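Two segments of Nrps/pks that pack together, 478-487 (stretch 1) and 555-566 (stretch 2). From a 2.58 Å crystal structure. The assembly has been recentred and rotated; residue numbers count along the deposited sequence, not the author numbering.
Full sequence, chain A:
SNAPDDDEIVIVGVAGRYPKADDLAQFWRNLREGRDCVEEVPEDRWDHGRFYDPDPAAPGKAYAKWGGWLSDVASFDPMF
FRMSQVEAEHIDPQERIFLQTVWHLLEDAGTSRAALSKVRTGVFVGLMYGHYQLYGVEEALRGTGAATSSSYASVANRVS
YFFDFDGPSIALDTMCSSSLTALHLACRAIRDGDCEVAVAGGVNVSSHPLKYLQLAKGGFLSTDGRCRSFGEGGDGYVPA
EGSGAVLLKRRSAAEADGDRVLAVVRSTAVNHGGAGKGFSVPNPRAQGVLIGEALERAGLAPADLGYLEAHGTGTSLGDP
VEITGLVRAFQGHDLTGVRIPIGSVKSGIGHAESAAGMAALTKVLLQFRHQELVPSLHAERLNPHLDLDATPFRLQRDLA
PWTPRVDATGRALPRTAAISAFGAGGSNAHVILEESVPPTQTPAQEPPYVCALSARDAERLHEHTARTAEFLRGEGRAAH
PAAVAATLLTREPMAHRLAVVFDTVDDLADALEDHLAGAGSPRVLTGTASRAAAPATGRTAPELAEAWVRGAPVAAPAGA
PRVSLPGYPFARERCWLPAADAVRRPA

Stretch 1 478-487: AAHPAAVAAT
Stretch 2 (555-566) AAPAGAPRVSLP

A helix built largely of alanine can accept an irregular segment very closely, because methyl side chains leave room for CA atoms to come within about 5 Å of each other at two places. The two segments of this Nrps/pks chain illustrate the principle, burying 525 Å² between them. In stretch 1, Ala-479 (phi/psi -68/139) and His-480 (-65/133) are extended, and the helix runs from Pro-481 to Thr-487 and beyond, with phi between -55° and -72° and psi between -31° and -53°. Its bonds follow the i to i+4 pattern, as in Ala-486 N to Ala-482 O (2.9 Å) and Thr-487 N to Ala-483 O (3.0 Å).

The helix start is capped by a side chain. His-480, with chi1 at -164° (t) and chi2 at -70°, places its ring beside the first turn, so that ND1 accepts a hydrogen bond from Ala-482 N at 3.1 Å, satisfying an amide that has no helical carbonyl before it.

Stretch 2 contains no regular helix or strand. After Ala-556 (-76/139), a type II turn spans Pro-557 (-61/137), Ala-558 (-51/136), Gly-559 and Ala-560, closed by a weak bond from Ala-560 N to Pro-557 O at 3.4 Å; Gly-559 takes the positive phi (78/-6) that glycine tolerates best. Beyond it the chain is extended: Ala-560 (-55/143), Pro-561 (-72/152), Arg-562 (-120/157), Val-563 (-133/162), Ser-564 (-94/122), Leu-565 (-118/157). Ala-556 lies by Ala-486 (CA to CA 5.2 Å); after the turn the chain crosses the helix steeply, passing Ala-483 (CA to Arg-562 CA 5.0 Å) and bringing Leu-565 near Val-484 and Thr-487.

Small side chains line this approach. Ala-486 CB meets Ala-560 CB at 3.5 Å, while Ala-556 CB lies 3.6 Å from Ala-486 O. At Ala-483 the backbone of stretch 2 comes close: Pro-561 O lies 3.4 Å from Ala-483 CA in a CA-H...O contact, and the Pro-561 ring, C-gamma endo, places CG 4.1 Å from Ala-483 CB.

Val-563 points toward the helix. With chi1 at -63° (m), both its methyls face the alanines, CG1 lying 3.9 Å and CG2 4.3 Å from Ala-483 CB, and CG2 also meets Val-484 CG2 at 4.2 Å. Although Val-484 has its CA-to-CB bond directed away, chi1 at 169° (t) leaves CG2 able to touch Leu-565 CD2 as well, at 4.2 Å. Ser-564 (chi1 -58°, m) points away, and its OG bonds elsewhere in the structure.

Thr-487 joins the polar and apolar parts of the contact. With chi1 at -70° (m), OG1 accepts a nearly linear hydrogen bond from Val-563 N at 3.2 Å (172°), while remaining 2.9 Å from Ala-483 O, one turn back. Its methyl serves the apolar side: CG2 lies 3.5 Å from CD1 of Leu-565, whose chi1 of -55° (m) and chi2 of 158° (t) bring that branch against the helix. Arg-562 points sideways and contributes mainly its aliphatic base, with CB 3.5 Å from Thr-487 OG1; its chi angles are -69°, -172°, -49° and -130°.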

ATOM      1  N   ALA A 478      23.815  23.261 -25.373  1.00 46.17           N
ATOM      2  CA  ALA A 478      25.070  22.836 -24.782  1.00 48.18           C
ATOM      3  C   ALA A 478      25.276  21.331 -24.735  1.00 49.35           C
ATOM      4  O   ALA A 478      26.329  20.870 -24.297  1.00 50.37           O
ATOM      5  CB  ALA A 478      25.152  23.363 -23.361  1.00 51.98           C
ATOM      6  N   ALA A 479      24.281  20.558 -25.155  1.00 47.30           N
ATOM      7  CA  ALA A 479      24.364  19.121 -25.091  1.00 43.97           C
ATOM      8  C   ALA A 479      25.404  18.585 -26.064  1.00 44.03           C
ATOM      9  O   ALA A 479      25.517  19.061 -27.194  1.00 42.60           O
ATOM     10  CB  ALA A 479      23.006  18.539 -25.392  1.00 44.85           C
ATOM     11  N   HIS A 480      26.183  17.600 -25.636  1.00 42.83           N
ATOM     12  CA  HIS A 480      27.072  16.965 -26.580  1.00 41.65           C
ATOM     13  C   HIS A 480      26.225  16.251 -27.639  1.00 41.57           C
ATOM     14  O   HIS A 480      25.280  15.541 -27.306  1.00 39.23           O
ATOM     15  CB  HIS A 480      27.991  15.964 -25.910  1.00 43.59           C
ATOM     16  CG  HIS A 480      29.163  15.580 -26.765  1.00 43.25           C
ATOM     17  ND1 HIS A 480      29.025  14.813 -27.900  1.00 44.96           N
ATOM     18  CD2 HIS A 480      30.471  15.886 -26.683  1.00 42.57           C
ATOM     19  CE1 HIS A 480      30.196  14.668 -28.486  1.00 45.09           C
ATOM     20  NE2 HIS A 480      31.096  15.301 -27.759  1.00 45.23           N
ATOM     21  N   PRO A 481      26.568  16.447 -28.931  1.00 42.29           N
ATOM     22  CA  PRO A 481      25.732  15.923 -30.017  1.00 41.19           C
ATOM     23  C   PRO A 481      25.652  14.393 -30.031  1.00 41.02           C
ATOM     24  O   PRO A 481      24.620  13.793 -30.410  1.00 40.45           O
ATOM     25  CB  PRO A 481      26.426  16.442 -31.277  1.00 41.17           C
ATOM     26  CG  PRO A 481      27.810  16.785 -30.840  1.00 41.30           C
ATOM     27  CD  PRO A 481      27.735  17.204 -29.435  1.00 40.48           C
ATOM     28  N   ALA A 482      26.759  13.768 -29.684  1.00 40.42           N
ATOM     29  CA  ALA A 482      26.804  12.315 -29.606  1.00 40.24           C
ATOM     30  C   ALA A 482      25.873  11.804 -28.532  1.00 40.60           C
ATOM     31  O   ALA A 482      25.332  10.721 -28.657  1.00 46.02           O
ATOM     32  CB  ALA A 482      28.221  11.838 -29.361  1.00 40.01           C
ATOM     33  N   ALA A 483      25.699  12.595 -27.488  1.00 40.03           N
ATOM     34  CA  ALA A 483      24.837  12.268 -26.369  1.00 39.85           C
ATOM     35  C   ALA A 483      23.359  12.366 -26.774  1.00 37.97           C
ATOM     36  O   ALA A 483      22.507  11.587 -26.320  1.00 37.08           O
ATOM     37  CB  ALA A 483      25.142  13.205 -25.185  1.00 38.79           C
ATOM     38  N   VAL A 484      23.063  13.335 -27.626  1.00 36.21           N
ATOM     39  CA  VAL A 484      21.715  13.518 -28.080  1.00 34.77           C
ATOM     40  C   VAL A 484      21.344  12.316 -28.926  1.00 34.72           C
ATOM     41  O   VAL A 484      20.291  11.726 -28.751  1.00 34.95           O
ATOM     42  CB  VAL A 484      21.588  14.812 -28.876  1.00 35.51           C
ATOM     43  CG1 VAL A 484      20.241  14.883 -29.583  1.00 36.34           C
ATOM     44  CG2 VAL A 484      21.730  16.018 -27.954  1.00 37.13           C
ATOM     45  N   ALA A 485      22.221  11.974 -29.848  1.00 33.76           N
ATOM     46  CA  ALA A 485      22.071  10.781 -30.679  1.00 34.69           C
ATOM     47  C   ALA A 485      21.897   9.536 -29.844  1.00 34.76           C
ATOM     48  O   ALA A 485      20.959   8.772 -30.073  1.00 34.17           O
ATOM     49  CB  ALA A 485      23.310  10.598 -31.571  1.00 34.57           C
ATOM     50  N   ALA A 486      22.823   9.326 -28.905  1.00 34.55           N
ATOM     51  CA  ALA A 486      22.828   8.097 -28.107  1.00 36.14           C
ATOM     52  C   ALA A 486      21.506   7.952 -27.352  1.00 36.72           C
ATOM     53  O   ALA A 486      20.908   6.888 -27.353  1.00 37.18           O
ATOM     54  CB  ALA A 486      24.009   8.044 -27.137  1.00 35.41           C
ATOM     55  N   THR A 487      21.052   9.043 -26.751  1.00 35.42           N
ATOM     56  CA  THR A 487      19.902   9.006 -25.897  1.00 35.94           C
ATOM     57  C   THR A 487      18.661   8.557 -26.656  1.00 37.00           C
ATOM     58  O   THR A 487      17.914   7.682 -26.194  1.00 39.75           O
ATOM     59  CB  THR A 487      19.684  10.382 -25.252  1.00 35.76           C
ATOM     60  OG1 THR A 487      20.744  10.622 -24.295  1.00 35.62           O
ATOM     61  CG2 THR A 487      18.328  10.466 -24.572  1.00 34.58           C
ATOM     62  N   ALA A 555      21.401   0.301 -32.778  1.00 46.90           N
ATOM     63  CA  ALA A 555      21.899   0.243 -31.411  1.00 50.70           C
ATOM     64  C   ALA A 555      22.568   1.541 -31.055  1.00 58.42           C
ATOM     65  O   ALA A 555      23.278   2.137 -31.896  1.00 64.98           O
ATOM     66  CB  ALA A 555      22.908  -0.882 -31.268  1.00 52.39           C
ATOM     67  N   ALA A 556      22.356   1.973 -29.814  1.00 65.10           N
ATOM     68  CA  ALA A 556      23.145   3.076 -29.227  1.00 70.90           C
ATOM     69  C   ALA A 556      24.536   2.542 -28.854  1.00 71.24           C
ATOM     70  O   ALA A 556      24.672   1.403 -28.358  1.00 68.48           O
ATOM     71  CB  ALA A 556      22.456   3.668 -27.993  1.00 72.40           C
ATOM     72  N   PRO A 557      25.573   3.347 -29.122  1.00 75.12           N
ATOM     73  CA  PRO A 557      26.938   2.937 -28.774  1.00 75.74           C
ATOM     74  C   PRO A 557      27.154   2.712 -27.272  1.00 69.93           C
ATOM     75  O   PRO A 557      26.678   3.474 -26.449  1.00 71.36           O
ATOM     76  CB  PRO A 557      27.803   4.099 -29.291  1.00 75.81           C
ATOM     77  CG  PRO A 557      27.002   4.707 -30.393  1.00 77.82           C
ATOM     78  CD  PRO A 557      25.554   4.525 -30.016  1.00 76.51           C
ATOM     79  N   ALA A 558      27.855   1.640 -26.946  1.00 71.54           N
ATOM     80  CA  ALA A 558      28.237   1.331 -25.580  1.00 76.15           C
ATOM     81  C   ALA A 558      28.918   2.516 -24.893  1.00 72.43           C
ATOM     82  O   ALA A 558      29.777   3.191 -25.482  1.00 64.21           O
ATOM     83  CB  ALA A 558      29.179   0.125 -25.569  1.00 79.65           C
ATOM     84  N   GLY A 559      28.510   2.764 -23.648  1.00 74.82           N
ATOM     85  CA  GLY A 559      29.193   3.703 -22.772  1.00 74.24           C
ATOM     86  C   GLY A 559      28.906   5.170 -23.028  1.00 74.72           C
ATOM     87  O   GLY A 559      29.336   6.020 -22.252  1.00 79.47           O
ATOM     88  N   ALA A 560      28.161   5.475 -24.089  1.00 69.36           N
ATOM     89  CA  ALA A 560      27.912   6.848 -24.480  1.00 64.45           C
ATOM     90  C   ALA A 560      27.316   7.645 -23.322  1.00 65.17           C
ATOM     91  O   ALA A 560      26.496   7.138 -22.544  1.00 59.08           O
ATOM     92  CB  ALA A 560      26.976   6.892 -25.678  1.00 65.67           C
ATOM     93  N   PRO A 561      27.717   8.907 -23.212  1.00 63.66           N
ATOM     94  CA  PRO A 561      27.121   9.720 -22.177  1.00 63.10           C
ATOM     95  C   PRO A 561      25.664  10.063 -22.530  1.00 60.45           C
ATOM     96  O   PRO A 561      25.314  10.121 -23.712  1.00 57.34           O
ATOM     97  CB  PRO A 561      27.992  10.964 -22.202  1.00 66.77           C
ATOM     98  CG  PRO A 561      28.381  11.109 -23.668  1.00 70.98           C
ATOM     99  CD  PRO A 561      28.390   9.715 -24.251  1.00 67.08           C
ATOM    100  N   ARG A 562      24.812  10.293 -21.528  1.00 59.26           N
ATOM    101  CA  ARG A 562      23.432  10.645 -21.833  1.00 57.21           C
ATOM    102  C   ARG A 562      22.944  11.999 -21.333  1.00 50.42           C
ATOM    103  O   ARG A 562      23.485  12.601 -20.428  1.00 52.22           O
ATOM    104  CB  ARG A 562      22.517   9.498 -21.442  1.00 64.84           C
ATOM    105  CG  ARG A 562      22.756   8.302 -22.386  1.00 74.12           C
ATOM    106  CD  ARG A 562      21.765   7.163 -22.209  1.00 73.48           C
ATOM    107  NE  ARG A 562      21.595   6.754 -20.805  1.00 71.05           N
ATOM    108  CZ  ARG A 562      21.662   5.491 -20.360  1.00 72.71           C
ATOM    109  NH1 ARG A 562      21.898   4.465 -21.174  1.00 72.30           N
ATOM    110  NH2 ARG A 562      21.469   5.234 -19.079  1.00 71.55           N
ATOM    111  N   VAL A 563      21.912  12.483 -21.989  1.00 47.71           N
ATOM    112  CA  VAL A 563      21.254  13.714 -21.632  1.00 46.16           C
ATOM    113  C   VAL A 563      19.765  13.490 -21.620  1.00 44.25           C
ATOM    114  O   VAL A 563      19.243  12.529 -22.195  1.00 47.12           O
ATOM    115  CB  VAL A 563      21.596  14.848 -22.603  1.00 49.06           C
ATOM    116  CG1 VAL A 563      23.084  15.117 -22.520  1.00 53.62           C
ATOM    117  CG2 VAL A 563      21.213  14.522 -24.039  1.00 46.35           C
ATOM    118  N   SER A 564      19.083  14.393 -20.960  1.00 41.44           N
ATOM    119  CA  SER A 564      17.650  14.324 -20.810  1.00 38.90           C
ATOM    120  C   SER A 564      17.068  15.131 -21.909  1.00 38.45           C
ATOM    121  O   SER A 564      17.375  16.309 -22.017  1.00 43.62           O
ATOM    122  CB  SER A 564      17.301  15.002 -19.522  1.00 39.54           C
ATOM    123  OG  SER A 564      17.971  14.381 -18.449  1.00 45.26           O
ATOM    124  N   LEU A 565      16.243  14.513 -22.736  1.00 36.69           N
ATOM    125  CA  LEU A 565      15.564  15.187 -23.831  1.00 35.80           C
ATOM    126  C   LEU A 565      14.085  15.094 -23.609  1.00 34.70           C
ATOM    127  O   LEU A 565      13.608  14.177 -22.938  1.00 36.12           O
ATOM    128  CB  LEU A 565      15.876  14.509 -25.157  1.00 38.10           C
ATOM    129  CG  LEU A 565      17.366  14.358 -25.504  1.00 40.49           C
ATOM    130  CD1 LEU A 565      17.590  13.249 -26.500  1.00 41.77           C
ATOM    131  CD2 LEU A 565      17.952  15.660 -26.041  1.00 40.30           C
ATOM    132  N   PRO A 566      13.320  16.009 -24.213  1.00 32.13           N
ATOM    133  CA  PRO A 566      11.895  15.965 -23.995  1.00 30.79           C
ATOM    134  C   PRO A 566      11.310  14.573 -24.231  1.00 32.37           C
ATOM    135  O   PRO A 566      11.711  13.868 -25.160  1.00 35.50           O
ATOM    136  CB  PRO A 566      11.371  16.964 -24.982  1.00 30.86           C
ATOM    137  CG  PRO A 566      12.497  17.930 -25.176  1.00 31.74           C
ATOM    138  CD  PRO A 566      13.741  17.123 -25.067  1.00 31.31           C
TER